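Local coordinates for lysozyme (PDB 6UKC), which probably hydrolyses the beta-1,4 linkages between N-acetylmuramic acid and N-acetylglucosamine in bacterial peptidoglycan and those of chitodextrins, as a C-type lysozyme of glycosyl hydrolase family 22, at residues D3-G8 and F40-I45; I27-C32 and R124-Y129; E95-D100 and Y111-A116. All blocks are in the same frame, centred on the assembly; numbering follows the deposited sequence.

Interaction 1 of 3, residues D3-G8 and F40-I45; sequences DAKVFG and FNTAAI
Val6 and Asn41 face each other as a single antiparallel beta bridge, with CA atoms 4.2 Å apart, tying the N-terminal loop to the loop that follows helix 24-38 in this C-type lysozyme. They form a non-hydrogen-bonded pair, flanked by two backbone bonds: Thr42 N gives to Lys5 O at 2.8 Å, and Phe7 N gives to Phe40 O at 2.8 Å. Lys5 O is gripped a second time by the threonine hydroxyl, Thr42 OG1 donating from 2.7 Å in the plane of the carbonyl, at one of its lone pairs. With chi1 at 65°, Thr42 OG1 sits between its own backbone N and carbonyl carbon, which lets one residue hold the same oxygen with both amide and hydroxyl. The threonine methyl also reaches the phenylalanine: Thr42 CG2 meets Phe7 CE2 at 3.6 Å, the two side chains crossing at about a right angle. Phe40 O, besides taking the amide, lies at the edge of the Phe7 ring, near its plane. Over one face of that ring comes Lys5 CG, offset toward the rim, where the lysine chain bends before running on to its salt bridge with Glu11.

Further out, the Phe7 ring meets Phe12, while Phe40 packs on Val31 and Ala34 of helix 24-38; the bridge thus joins the chain just before helix 9-20 to the chain just after helix 24-38. Asn41 opens a type I turn to Ala44, which leads the chain into strand 45-47 of the beta sheet. The turn is also an Asx turn: Ala43 N reaches Asn41 OD1 at 3.2 Å, from above the amide plane, and the same oxygen touches Val6 CG2 at 3.6 Å.

Interaction 2 of 3, residues I27-C32 and R124-Y129; sequences IKNWVC and RDLDQY
Lys28 and Asp127 make the charged part of this contact between helix 24-38 and the first turn of helix 126-134. Lys28 NZ reaches Asp127 OD2 at 3.1 Å, a salt bridge that meets the oxygen from above the carboxylate plane. Lys28 CG lies between the backbone N and the carbonyl carbon (chi1 67°) and the chain is extended beyond it, carrying the ammonium group out to the helix start. There a single water accepts from both Lys28 NZ, at 3.0 Å, and Leu126 N, bridging the lysine to the first amide of the helix. Asp125 caps the same end: its OD1 takes Gln128 N at 3.1 Å and, weakly, Asp127 N.

The apolar part centres on Leu126. Its CB rests on the methylenes of Lys28, closest at CG, the two side chains crossing at about a right angle. The two methyls then part company: Leu126 CD1 comes to Asn29 OD1 at 3.2 Å, whereas CD2 touches Cys32 SG at 3.9 Å. Asn29 ND2, the side-chain nitrogen, hydrogen-bonds Asp25 O.

The aromatic part belongs to Tyr129. Cys32 SG stands over one face of the ring, 4.5 Å from its centroid and 16° off the normal, a sulfur-aromatic contact. Near the hydroxyl end, Tyr129 CE2 lies 3.7 Å from Val31 CG1, and Tyr129 OH passes close to Cys32 CA, while its hydrogen bond goes to Glu35 OE2, further along helix 24-38. Lys9 of helix 9-20 adds a cation-pi contact to this ring.

Cys32 is also disulfide-bonded to Cys121, which ties helix 24-38 to helix 115-121, while the packing of Leu126 and Tyr129 joins helix 126-134 to helix 24-38; three helices thus meet, as is usual in the alpha domain of C-type lysozymes.

Interaction 3 of 3, residues E95-D100 and Y111-A116; sequences ETIRRD and YSAWVA
In the alpha domain of the C-type lysozyme fold, Arg98 and Ile97 of helix 88-105 receive Tyr111, Ala113 and Trp114 from the turn that leads into helix 115-121. Arg98 and Tyr111 lie side by side and point the same way. The aliphatic part of the arginine covers the ring: Arg98 CD sits over one face, 3.6 Å from the centroid of the Tyr111 ring and 25° off the normal, a CH-pi contact displaced toward the rim, with Arg98 CD and Tyr111 CZ 3.3 Å apart. The chain bends at chi3 (53°), which turns NE aside at CD; the guanidinium stands steeply to the ring, the planes 80° apart. From there Arg98 NH1 makes a weak hydrogen bond of 3.1 Å to Tyr111 OH. A long, weak ion pair with Asp26 gives the same nitrogen a second partner.

The neighbouring Ile97 meets the other two residues, chiefly through CG2. Ile97 CG2, anti to the backbone N, touches Ala113 CB at 3.6 Å and Trp114 CH2 at 3.5 Å. The isoleucine and the indole cross at about a right angle, the methyl meeting the indole at the far end of its six-membered ring. Trp114 is held from its other end, where NE1 donates to Phe58 O in the loop between strands 53-55 and 60-61.

Trp114 N bonds back to Tyr111 O, closing the turn, and Trp114 takes the N-cap position of helix 115-121. Glu37 of helix 24-38 packs on Trp114 and its OE1 takes Ala116 N; with Phe58 O, this ties the turn to that helix and to the loop beside the sheet. Both rings also meet Trp30 edge to face, an aromatic cluster that belongs to the hydrophobic core of the lysozyme alpha domain.

Helix 24-38 connects all three. Interactions 1 and 2 have centres about 19 Å apart but touch where Phe40 CE1 comes within 3.3 Å of Val31 O, while Phe40 CZ is 4.3 Å from Tyr129 OH. Interactions 2 and 3, centres about 15 Å apart, meet at Trp30 of segment 27-32: its CZ3 packs on Trp114 CH2 at 3.5 Å and its CZ2 on Tyr111 CE1 at 3.6 Å. Interactions 1 and 3 lie on opposite sides of the chain's centre, nearest atoms about 10 Å apart. Interaction 3 is nested in the loop closed by interaction 2. Residues 40-45 lead into the beta sheet; in C-type lysozymes the substrate cleft runs between it and the alpha domain.

Interaction 1 of 3, residues D3-G8 and F40-I45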
loop_
_atom_site.group_PDB
_atom_site.type_symbol
_atom_site.label_atom_id
_atom_site.label_comp_id
_atom_site.label_asym_id
_atom_site.label_seq_id
_atom_site.Cartn_x
_atom_site.Cartn_y
_atom_site.Cartn_z
ATOM N N ASP A 3 -19.156 -1.351 -9.280
ATOM C CA ASP A 3 -17.955 -2.211 -9.102
ATOM C C ASP A 3 -16.760 -1.331 -8.696
ATOM O O ASP A 3 -16.430 -0.357 -9.419
ATOM C CB ASP A 3 -17.680 -3.003 -10.357
ATOM N N ALA A 4 -16.151 -1.647 -7.553
ATOM C CA ALA A 4 -14.936 -0.986 -7.039
ATOM C C ALA A 4 -13.788 -1.177 -8.044
ATOM O O ALA A 4 -13.803 -2.170 -8.796
ATOM C CB ALA A 4 -14.604 -1.543 -5.683
ATOM N N LYS A 5 -12.839 -0.240 -8.075
ATOM C CA LYS A 5 -11.704 -0.242 -9.026
ATOM C C LYS A 5 -10.753 -1.391 -8.695
ATOM O O LYS A 5 -10.342 -1.519 -7.502
ATOM C CB LYS A 5 -10.948 1.079 -8.930
ATOM C CG LYS A 5 -9.828 1.272 -9.935
ATOM C CD LYS A 5 -10.201 0.924 -11.349
ATOM C CE LYS A 5 -9.171 1.422 -12.347
ATOM N NZ LYS A 5 -9.381 0.859 -13.709
ATOM N N VAL A 6 -10.417 -2.179 -9.715
ATOM C CA VAL A 6 -9.338 -3.206 -9.689
ATOM C C VAL A 6 -8.347 -2.852 -10.797
ATOM O O VAL A 6 -8.663 -2.997 -11.973
ATOM C CB VAL A 6 -9.871 -4.643 -9.871
ATOM C CG1 VAL A 6 -8.747 -5.663 -9.708
ATOM C CG2 VAL A 6 -11.037 -4.955 -8.936
ATOM N N PHE A 7 -7.152 -2.425 -10.430
ATOM C CA PHE A 7 -6.135 -2.020 -11.432
ATOM C C PHE A 7 -5.503 -3.260 -12.093
ATOM O O PHE A 7 -5.282 -4.314 -11.430
ATOM C CB PHE A 7 -5.067 -1.160 -10.759
ATOM C CG PHE A 7 -5.513 0.218 -10.326
ATOM C CD1 PHE A 7 -5.480 1.276 -11.214
ATOM C CD2 PHE A 7 -5.949 0.466 -9.029
ATOM C CE1 PHE A 7 -5.880 2.542 -10.822
ATOM C CE2 PHE A 7 -6.325 1.738 -8.631
ATOM C CZ PHE A 7 -6.272 2.776 -9.526
ATOM N N GLY A 8 -5.155 -3.143 -13.368
ATOM C CA GLY A 8 -4.038 -3.937 -13.929
ATOM C C GLY A 8 -2.710 -3.505 -13.308
ATOM O O GLY A 8 -2.577 -2.340 -12.941
ATOM N N PHE A 40 -4.445 -5.555 -6.375
ATOM C CA PHE A 40 -4.694 -4.175 -6.886
ATOM C C PHE A 40 -6.193 -3.840 -6.873
ATOM O O PHE A 40 -6.641 -3.021 -7.736
ATOM C CB PHE A 40 -4.183 -4.013 -8.318
ATOM C CG PHE A 40 -2.808 -4.547 -8.588
ATOM C CD1 PHE A 40 -1.678 -3.783 -8.306
ATOM C CD2 PHE A 40 -2.642 -5.804 -9.144
ATOM C CE1 PHE A 40 -0.409 -4.255 -8.614
ATOM C CE2 PHE A 40 -1.375 -6.273 -9.454
ATOM C CZ PHE A 40 -0.266 -5.506 -9.184
ATOM N N ASN A 41 -6.925 -4.429 -5.926
ATOM C CA ASN A 41 -8.382 -4.203 -5.742
ATOM C C ASN A 41 -8.585 -3.148 -4.648
ATOM O O ASN A 41 -8.347 -3.451 -3.440
ATOM C CB ASN A 41 -9.098 -5.528 -5.470
ATOM C CG ASN A 41 -10.541 -5.356 -5.037
ATOM O OD1 ASN A 41 -11.214 -4.380 -5.393
ATOM N ND2 ASN A 41 -11.010 -6.315 -4.257
ATOM N N THR A 42 -9.041 -1.964 -5.055
ATOM C CA THR A 42 -9.212 -0.782 -4.170
ATOM C C THR A 42 -10.277 -1.023 -3.085
ATOM O O THR A 42 -10.291 -0.249 -2.124
ATOM C CB THR A 42 -9.588 0.469 -4.973
ATOM O OG1 THR A 42 -10.876 0.300 -5.574
ATOM C CG2 THR A 42 -8.550 0.800 -6.022
ATOM N N ALA A 43 -11.166 -2.011 -3.254
ATOM C CA ALA A 43 -12.256 -2.330 -2.305
ATOM C C ALA A 43 -11.931 -3.583 -1.484
ATOM O O ALA A 43 -12.788 -3.960 -0.677
ATOM C CB ALA A 43 -13.570 -2.467 -3.042
ATOM N N ALA A 44 -10.734 -4.166 -1.623
ATOM C CA ALA A 44 -10.240 -5.265 -0.755
ATOM C C ALA A 44 -10.354 -4.864 0.723
ATOM O O ALA A 44 -9.996 -3.718 1.061
ATOM C CB ALA A 44 -8.820 -5.616 -1.126
ATOM N N ILE A 45 -10.891 -5.758 1.557
ATOM C CA ILE A 45 -11.148 -5.524 3.008
ATOM C C ILE A 45 -11.078 -6.858 3.749
ATOM O O ILE A 45 -11.639 -7.839 3.240
ATOM C CB ILE A 45 -12.502 -4.816 3.231
ATOM C CG1 ILE A 45 -12.599 -4.262 4.656
ATOM C CG2 ILE A 45 -13.697 -5.710 2.877
ATOM C CD1 ILE A 45 -13.892 -3.528 4.948
#

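Interaction 2 of 3, residues I27-C32 and R124-Y129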
loop_
_atom_site.group_PDB
_atom_site.type_symbol
_atom_site.label_atom_id
_atom_site.label_comp_id
_atom_site.label_asym_id
_atom_site.label_seq_id
_atom_site.Cartn_x
_atom_site.Cartn_y
_atom_site.Cartn_z
ATOM N N ILE A 27 7.820 3.043 -7.152
ATOM C CA ILE A 27 6.769 2.368 -7.976
ATOM C C ILE A 27 6.946 0.843 -7.858
ATOM O O ILE A 27 5.968 0.153 -7.439
ATOM C CB ILE A 27 6.753 2.850 -9.435
ATOM C CG1 ILE A 27 6.180 4.270 -9.550
ATOM C CG2 ILE A 27 5.988 1.876 -10.326
ATOM C CD1 ILE A 27 6.462 4.941 -10.873
ATOM N N LYS A 28 8.148 0.319 -8.137
ATOM C CA LYS A 28 8.328 -1.165 -8.157
ATOM C C LYS A 28 7.905 -1.735 -6.796
ATOM O O LYS A 28 7.288 -2.832 -6.765
ATOM C CB LYS A 28 9.760 -1.555 -8.538
ATOM C CG LYS A 28 10.845 -1.179 -7.541
ATOM C CD LYS A 28 12.215 -1.285 -8.158
ATOM C CE LYS A 28 13.340 -1.321 -7.147
ATOM N NZ LYS A 28 14.647 -1.348 -7.859
ATOM N N ASN A 29 8.185 -1.002 -5.714
ATOM C CA ASN A 29 7.838 -1.445 -4.342
ATOM C C ASN A 29 6.317 -1.353 -4.152
ATOM O O ASN A 29 5.751 -2.298 -3.568
ATOM C CB ASN A 29 8.650 -0.699 -3.283
ATOM C CG ASN A 29 10.040 -1.282 -3.115
ATOM O OD1 ASN A 29 10.171 -2.442 -2.764
ATOM N ND2 ASN A 29 11.079 -0.515 -3.422
ATOM N N TRP A 30 5.656 -0.266 -4.576
ATOM C CA TRP A 30 4.201 -0.142 -4.284
ATOM C C TRP A 30 3.435 -1.158 -5.148
ATOM O O TRP A 30 2.497 -1.819 -4.622
ATOM C CB TRP A 30 3.682 1.304 -4.438
ATOM C CG TRP A 30 4.148 2.264 -3.383
ATOM C CD1 TRP A 30 4.704 3.494 -3.608
ATOM C CD2 TRP A 30 4.058 2.126 -1.944
ATOM N NE1 TRP A 30 4.995 4.117 -2.420
ATOM C CE2 TRP A 30 4.614 3.304 -1.379
ATOM C CE3 TRP A 30 3.582 1.133 -1.075
ATOM C CZ2 TRP A 30 4.705 3.508 -0.005
ATOM C CZ3 TRP A 30 3.690 1.325 0.287
ATOM C CH2 TRP A 30 4.229 2.503 0.813
ATOM N N VAL A 31 3.821 -1.330 -6.414
ATOM C CA VAL A 31 3.146 -2.319 -7.314
ATOM C C VAL A 31 3.205 -3.725 -6.678
ATOM O O VAL A 31 2.140 -4.444 -6.598
ATOM C CB VAL A 31 3.781 -2.289 -8.715
ATOM C CG1 VAL A 31 3.323 -3.447 -9.582
ATOM C CG2 VAL A 31 3.524 -0.956 -9.418
ATOM N N CYS A 32 4.400 -4.137 -6.255
ATOM C CA CYS A 32 4.634 -5.480 -5.669
ATOM C C CYS A 32 3.743 -5.645 -4.424
ATOM O O CYS A 32 3.048 -6.725 -4.308
ATOM C CB CYS A 32 6.096 -5.704 -5.319
ATOM S SG CYS A 32 6.421 -7.423 -4.866
ATOM N N ARG A 124 13.968 -9.111 -3.647
ATOM C CA ARG A 124 13.684 -9.527 -5.031
ATOM C C ARG A 124 14.257 -8.488 -5.980
ATOM O O ARG A 124 14.520 -7.330 -5.605
ATOM C CB ARG A 124 12.182 -9.691 -5.269
ATOM C CG ARG A 124 11.528 -10.754 -4.392
ATOM C CD ARG A 124 11.878 -12.153 -4.862
ATOM N NE ARG A 124 11.437 -13.234 -3.986
ATOM C CZ ARG A 124 12.214 -13.871 -3.087
ATOM N NH1 ARG A 124 11.728 -14.868 -2.365
ATOM N NH2 ARG A 124 13.468 -13.508 -2.881
ATOM N N ASP A 125 14.446 -8.924 -7.201
ATOM C CA ASP A 125 14.755 -8.070 -8.360
ATOM C C ASP A 125 13.432 -7.494 -8.873
ATOM O O ASP A 125 12.729 -8.153 -9.678
ATOM C CB ASP A 125 15.491 -8.955 -9.344
ATOM C CG ASP A 125 15.921 -8.199 -10.558
ATOM O OD1 ASP A 125 15.545 -6.987 -10.656
ATOM O OD2 ASP A 125 16.626 -8.819 -11.357
ATOM N N LEU A 126 13.049 -6.330 -8.378
ATOM C CA LEU A 126 11.721 -5.772 -8.698
ATOM C C LEU A 126 11.825 -5.028 -10.026
ATOM O O LEU A 126 10.788 -4.583 -10.494
ATOM C CB LEU A 126 11.240 -4.870 -7.557
ATOM C CG LEU A 126 11.051 -5.569 -6.219
ATOM C CD1 LEU A 126 10.684 -4.588 -5.122
ATOM C CD2 LEU A 126 10.003 -6.662 -6.304
ATOM N N ASP A 127 13.036 -4.901 -10.587
ATOM C CA ASP A 127 13.229 -4.416 -11.979
ATOM C C ASP A 127 12.823 -5.531 -12.946
ATOM O O ASP A 127 12.007 -5.253 -13.849
ATOM C CB ASP A 127 14.620 -3.822 -12.148
ATOM C CG ASP A 127 14.702 -2.469 -11.459
ATOM O OD1 ASP A 127 13.828 -1.607 -11.729
ATOM O OD2 ASP A 127 15.584 -2.311 -10.613
ATOM N N GLN A 128 13.268 -6.766 -12.712
ATOM C CA GLN A 128 12.728 -7.946 -13.444
ATOM C C GLN A 128 11.195 -8.005 -13.292
ATOM O O GLN A 128 10.487 -8.082 -14.322
ATOM C CB GLN A 128 13.375 -9.243 -12.962
ATOM C CG GLN A 128 12.881 -10.440 -13.763
ATOM C CD GLN A 128 13.224 -10.402 -15.239
ATOM O OE1 GLN A 128 14.248 -9.894 -15.677
ATOM N NE2 GLN A 128 12.391 -11.032 -16.034
ATOM N N TYR A 129 10.694 -7.952 -12.058
ATOM C CA TYR A 129 9.244 -8.028 -11.733
ATOM C C TYR A 129 8.462 -6.988 -12.559
ATOM O O TYR A 129 7.364 -7.331 -13.093
ATOM C CB TYR A 129 9.057 -7.903 -10.213
ATOM C CG TYR A 129 7.649 -7.646 -9.763
ATOM C CD1 TYR A 129 6.750 -8.691 -9.611
ATOM C CD2 TYR A 129 7.213 -6.358 -9.482
ATOM C CE1 TYR A 129 5.441 -8.468 -9.201
ATOM C CE2 TYR A 129 5.900 -6.119 -9.088
ATOM C CZ TYR A 129 5.013 -7.176 -8.955
ATOM O OH TYR A 129 3.726 -6.970 -8.571
HETATM O O HOH W 1 14.912 -4.302 -7.367
#

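Interaction 3 of 3, residues E95-D100 and Y111-A116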
loop_
_atom_site.group_PDB
_atom_site.type_symbol
_atom_site.label_atom_id
_atom_site.label_comp_id
_atom_site.label_asym_id
_atom_site.label_seq_id
_atom_site.Cartn_x
_atom_site.Cartn_y
_atom_site.Cartn_z
ATOM N N GLU A 95 2.675 6.108 2.479
ATOM C CA GLU A 95 3.980 6.816 2.608
ATOM C C GLU A 95 4.247 7.191 4.067
ATOM O O GLU A 95 5.435 7.234 4.446
ATOM C CB GLU A 95 3.993 8.068 1.744
ATOM C CG GLU A 95 4.054 7.719 0.272
ATOM C CD GLU A 95 4.034 8.907 -0.667
ATOM O OE1 GLU A 95 4.545 8.779 -1.783
ATOM O OE2 GLU A 95 3.489 9.942 -0.272
ATOM N N THR A 96 3.205 7.539 4.829
ATOM C CA THR A 96 3.308 7.792 6.293
ATOM C C THR A 96 3.662 6.494 7.039
ATOM O O THR A 96 4.488 6.557 8.001
ATOM C CB THR A 96 2.000 8.367 6.846
ATOM O OG1 THR A 96 1.843 9.604 6.169
ATOM C CG2 THR A 96 2.006 8.580 8.347
ATOM N N ILE A 97 3.015 5.375 6.676
ATOM C CA ILE A 97 3.335 4.050 7.293
ATOM C C ILE A 97 4.814 3.736 7.015
ATOM O O ILE A 97 5.541 3.413 7.979
ATOM C CB ILE A 97 2.387 2.952 6.785
ATOM C CG1 ILE A 97 0.957 3.195 7.288
ATOM C CG2 ILE A 97 2.896 1.557 7.154
ATOM C CD1 ILE A 97 -0.065 2.321 6.643
ATOM N N ARG A 98 5.253 3.866 5.763
ATOM C CA ARG A 98 6.673 3.708 5.355
ATOM C C ARG A 98 7.562 4.696 6.129
ATOM O O ARG A 98 8.596 4.271 6.641
ATOM C CB ARG A 98 6.862 3.937 3.850
ATOM C CG ARG A 98 8.195 3.405 3.334
ATOM C CD ARG A 98 8.517 3.821 1.904
ATOM N NE ARG A 98 8.421 5.259 1.765
ATOM C CZ ARG A 98 7.953 5.903 0.706
ATOM N NH1 ARG A 98 7.527 5.231 -0.354
ATOM N NH2 ARG A 98 7.892 7.230 0.720
ATOM N N ARG A 99 7.178 5.969 6.223
ATOM C CA ARG A 99 7.995 6.999 6.919
ATOM C C ARG A 99 8.153 6.584 8.388
ATOM O O ARG A 99 9.318 6.512 8.849
ATOM C CB ARG A 99 7.417 8.408 6.756
ATOM C CG ARG A 99 8.310 9.503 7.329
ATOM C CD ARG A 99 7.797 10.912 7.129
ATOM N NE ARG A 99 6.341 10.980 6.989
ATOM C CZ ARG A 99 5.659 10.993 5.829
ATOM N NH1 ARG A 99 6.276 10.964 4.660
ATOM N NH2 ARG A 99 4.341 11.056 5.841
ATOM N N ASP A 100 7.060 6.278 9.092
ATOM C CA ASP A 100 7.144 5.983 10.554
ATOM C C ASP A 100 7.925 4.685 10.810
ATOM O O ASP A 100 8.796 4.665 11.731
ATOM C CB ASP A 100 5.747 5.912 11.177
ATOM C CG ASP A 100 5.094 7.286 11.262
ATOM O OD1 ASP A 100 5.658 8.257 10.699
ATOM O OD2 ASP A 100 4.024 7.381 11.899
ATOM N N TYR A 111 9.215 -0.437 4.245
ATOM C CA TYR A 111 8.158 -1.305 3.662
ATOM C C TYR A 111 7.937 -2.565 4.506
ATOM O O TYR A 111 6.969 -3.278 4.214
ATOM C CB TYR A 111 8.490 -1.666 2.221
ATOM C CG TYR A 111 8.569 -0.492 1.284
ATOM C CD1 TYR A 111 7.428 0.165 0.854
ATOM C CD2 TYR A 111 9.781 -0.088 0.754
ATOM C CE1 TYR A 111 7.488 1.222 -0.042
ATOM C CE2 TYR A 111 9.857 0.970 -0.140
ATOM C CZ TYR A 111 8.707 1.628 -0.545
ATOM O OH TYR A 111 8.794 2.655 -1.454
ATOM N N SER A 112 8.775 -2.816 5.518
ATOM C CA SER A 112 8.714 -4.036 6.364
ATOM C C SER A 112 7.443 -4.033 7.229
ATOM O O SER A 112 7.162 -5.070 7.831
ATOM C CB SER A 112 9.971 -4.226 7.174
ATOM O OG SER A 112 10.067 -3.289 8.231
ATOM N N ALA A 113 6.651 -2.949 7.214
ATOM C CA ALA A 113 5.322 -2.838 7.870
ATOM C C ALA A 113 4.291 -3.727 7.158
ATOM O O ALA A 113 3.244 -4.022 7.776
ATOM C CB ALA A 113 4.861 -1.405 7.892
ATOM N N TRP A 114 4.579 -4.160 5.927
ATOM C CA TRP A 114 3.669 -5.007 5.103
ATOM C C TRP A 114 4.120 -6.471 5.109
ATOM O O TRP A 114 5.277 -6.739 4.719
ATOM C CB TRP A 114 3.594 -4.471 3.674
ATOM C CG TRP A 114 2.690 -3.289 3.539
ATOM C CD1 TRP A 114 1.350 -3.320 3.278
ATOM C CD2 TRP A 114 3.053 -1.905 3.655
ATOM N NE1 TRP A 114 0.857 -2.048 3.233
ATOM C CE2 TRP A 114 1.878 -1.160 3.438
ATOM C CE3 TRP A 114 4.249 -1.221 3.882
ATOM C CZ2 TRP A 114 1.866 0.231 3.474
ATOM C CZ3 TRP A 114 4.235 0.152 3.914
ATOM C CH2 TRP A 114 3.059 0.866 3.708
ATOM N N VAL A 115 3.199 -7.373 5.472
ATOM C CA VAL A 115 3.406 -8.847 5.453
ATOM C C VAL A 115 3.762 -9.253 4.017
ATOM O O VAL A 115 4.743 -9.987 3.855
ATOM C CB VAL A 115 2.185 -9.596 6.023
ATOM C CG1 VAL A 115 2.394 -11.099 6.058
ATOM C CG2 VAL A 115 1.840 -9.108 7.421
ATOM N N ALA A 116 3.068 -8.733 2.997
ATOM C CA ALA A 116 3.340 -9.090 1.580
ATOM C C ALA A 116 4.760 -8.662 1.193
ATOM O O ALA A 116 5.403 -9.377 0.383
ATOM C CB ALA A 116 2.317 -8.485 0.641
#